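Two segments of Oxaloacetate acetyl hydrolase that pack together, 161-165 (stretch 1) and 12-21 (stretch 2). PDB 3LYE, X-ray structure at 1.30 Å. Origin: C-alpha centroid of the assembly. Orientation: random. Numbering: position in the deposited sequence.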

# COMPACT_ATOMS: atom_id res chain seq x y z
N SER A 161 6.81 19.89 16.11
CA SER A 161 7.10 20.12 14.72
C SER A 161 6.88 21.54 14.23
O SER A 161 6.02 22.24 14.74
CB SER A 161 6.19 19.19 13.91
OG SER A 161 6.22 19.42 12.52
N ASP A 162 7.66 21.94 13.23
CA ASP A 162 7.56 23.24 12.61
C ASP A 162 6.52 23.23 11.47
O ASP A 162 6.36 24.22 10.79
CB ASP A 162 8.89 23.65 12.02
CG ASP A 162 9.81 24.30 13.03
OD1 ASP A 162 10.97 24.48 12.69
OD2 ASP A 162 9.37 24.65 14.13
N PHE A 163 5.82 22.11 11.32
CA PHE A 163 4.78 21.92 10.28
C PHE A 163 3.94 23.20 10.12
O PHE A 163 3.42 23.71 11.10
CB PHE A 163 3.89 20.75 10.68
CG PHE A 163 2.97 20.22 9.60
CD1 PHE A 163 1.61 20.47 9.67
CD2 PHE A 163 3.45 19.43 8.58
CE1 PHE A 163 0.74 19.96 8.74
CE2 PHE A 163 2.57 18.90 7.67
CZ PHE A 163 1.24 19.15 7.77
N VAL A 164 3.71 23.58 8.86
CA VAL A 164 2.93 24.78 8.57
C VAL A 164 1.50 24.39 8.23
O VAL A 164 1.25 23.78 7.17
CB VAL A 164 3.59 25.54 7.42
CG1 VAL A 164 2.75 26.73 6.97
CG2 VAL A 164 4.99 25.96 7.83
N LEU A 165 0.58 24.72 9.13
CA LEU A 165 -0.80 24.41 8.93
C LEU A 165 -1.51 25.57 8.28
O LEU A 165 -1.52 26.68 8.81
CB LEU A 165 -1.48 24.06 10.27
CG LEU A 165 -2.97 23.67 10.08
CD1 LEU A 165 -3.11 22.28 9.39
CD2 LEU A 165 -3.67 23.69 11.41
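Stretch 2 12-21: GAKKLRHLLE

What shape does the second stretch take, and where does it first meet the first? Residues 12-21 form a helix throughout, held by regular i to i+4 bonds such as Leu16 N to Gly12 O at 2.8 Å; the helix runs on beyond Glu21. It lies against a short segment that is loop through Phe163 and becomes strand at Val164. The two chains advance obliquely in the same general sense, contacts moving from Ala13 on Asp162 and Phe163 to Leu20 on Val164. Gly12 touches nothing there, so contact begins at Ala13, whose CA lies 4.9 Å from that of Phe163, the closest pair of CA atoms across the two stretches. Its CB points toward the loop, 3.6 Å from Phe163 N and 3.8 Å from Asp162 C; the methyl packs directly on the loop backbone, while the CA-to-CB bond of Phe163 points away.

How do the next residues sort themselves around the helix? Lys14 starts sideways and its extended side chain, t at all four chi angles, leads away, yet its CG passes 3.5 Å from Asp162 OD1. Lys15 points away and makes no contact. Leu16 points toward the first stretch, and its CD2 rests 3.8 Å from Val164 CG2, an apolar contact between two buried side chains.

What fastens the helix to the loop? Arg17 does, by reaching for backbone carbonyls. Its NE donates to Asp162 O at 2.8 Å, with a fairly straight N-H...O angle of 160°. NH2 serves two acceptors, Phe163 O and Asp162 O, each at 3.1 Å and with more bent geometry. Both oxygens lie at the edge of the guanidinium, near its plane; Val164 CG2 covers one face, 3.9 Å from NH2. Toward Arg17, the Asp162 carboxylate offers only a nearness of opposite charges, with OD2 4.2 Å from Arg17 NE and well out of the guanidinium plane.

What does the last part of the helix contribute? His18 and Leu19 make no contact with the loop or strand. Leu20, one turn after Leu16, again points toward the first stretch, and its CD2 comes within 4.3 Å of Val164 CG1, so the valine meets leucines from successive turns. Glu21 does not touch the first stretch, but its OE1 accepts a hydrogen bond from Arg17 NH1 at 3.1 Å, part of a salt bridge within the helix.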

# COMPACT_ATOMS: atom_id res chain seq x y z
N GLY A 12 12.00 19.61 5.70
CA GLY A 12 11.15 20.50 4.95
C GLY A 12 10.30 21.43 5.75
O GLY A 12 10.15 22.60 5.40
N ALA A 13 9.74 20.95 6.86
CA ALA A 13 8.90 21.84 7.66
C ALA A 13 9.71 23.03 8.18
O ALA A 13 9.27 24.17 8.14
CB ALA A 13 8.26 21.11 8.80
N LYS A 14 10.88 22.74 8.71
CA LYS A 14 11.76 23.79 9.22
C LYS A 14 12.13 24.75 8.07
O LYS A 14 12.13 25.99 8.23
CB LYS A 14 13.01 23.20 9.90
CG LYS A 14 13.83 24.20 10.65
CD LYS A 14 15.17 23.66 11.06
CE LYS A 14 16.07 24.80 11.49
NZ LYS A 14 17.52 24.47 11.39
N LYS A 15 12.40 24.22 6.89
CA LYS A 15 12.75 25.07 5.76
C LYS A 15 11.62 25.97 5.31
O LYS A 15 11.84 27.13 4.98
CB LYS A 15 13.19 24.23 4.58
CG LYS A 15 14.44 23.52 4.79
CD LYS A 15 14.66 22.56 3.62
CE LYS A 15 15.95 21.87 3.78
NZ LYS A 15 16.29 21.09 2.58
N LEU A 16 10.42 25.43 5.25
CA LEU A 16 9.29 26.23 4.82
C LEU A 16 9.00 27.30 5.87
O LEU A 16 8.71 28.45 5.56
CB LEU A 16 8.07 25.35 4.63
CG LEU A 16 6.81 26.09 4.22
CD1 LEU A 16 6.96 26.81 2.89
CD2 LEU A 16 5.63 25.11 4.20
N ARG A 17 9.09 26.92 7.13
CA ARG A 17 8.82 27.88 8.21
C ARG A 17 9.84 29.01 8.14
O ARG A 17 9.49 30.16 8.38
CB ARG A 17 8.82 27.21 9.57
CG ARG A 17 8.49 28.21 10.64
CD ARG A 17 8.01 27.59 11.86
NE ARG A 17 6.77 26.86 11.67
CZ ARG A 17 5.55 27.36 11.80
NH1 ARG A 17 5.36 28.65 12.08
NH2 ARG A 17 4.50 26.56 11.65
N HIS A 18 11.09 28.69 7.80
CA HIS A 18 12.12 29.72 7.68
C HIS A 18 11.74 30.71 6.55
O HIS A 18 11.83 31.94 6.70
CB HIS A 18 13.49 29.12 7.39
CG HIS A 18 14.52 30.13 7.01
ND1 HIS A 18 15.13 30.93 7.94
CD2 HIS A 18 14.98 30.53 5.80
CE1 HIS A 18 15.96 31.76 7.33
NE2 HIS A 18 15.88 31.54 6.03
N LEU A 19 11.31 30.17 5.41
CA LEU A 19 10.92 31.05 4.31
C LEU A 19 9.78 31.94 4.73
O LEU A 19 9.76 33.12 4.41
CB LEU A 19 10.49 30.25 3.09
CG LEU A 19 11.62 29.53 2.35
CD1 LEU A 19 11.08 28.64 1.25
CD2 LEU A 19 12.57 30.54 1.76
N LEU A 20 8.83 31.38 5.46
CA LEU A 20 7.68 32.15 5.90
C LEU A 20 7.94 33.22 6.95
O LEU A 20 7.46 34.36 6.84
CB LEU A 20 6.63 31.19 6.47
CG LEU A 20 5.24 31.69 6.84
CD1 LEU A 20 4.52 32.19 5.59
CD2 LEU A 20 4.40 30.62 7.52
N GLU A 21 8.74 32.88 7.94
CA GLU A 21 9.04 33.80 9.03
C GLU A 21 10.21 34.69 8.86
O GLU A 21 10.20 35.82 9.34
CB GLU A 21 9.32 32.95 10.28
CG GLU A 21 8.15 32.14 10.75
CD GLU A 21 8.43 31.34 12.00
OE1 GLU A 21 7.45 30.90 12.64
OE2 GLU A 21 9.63 31.15 12.33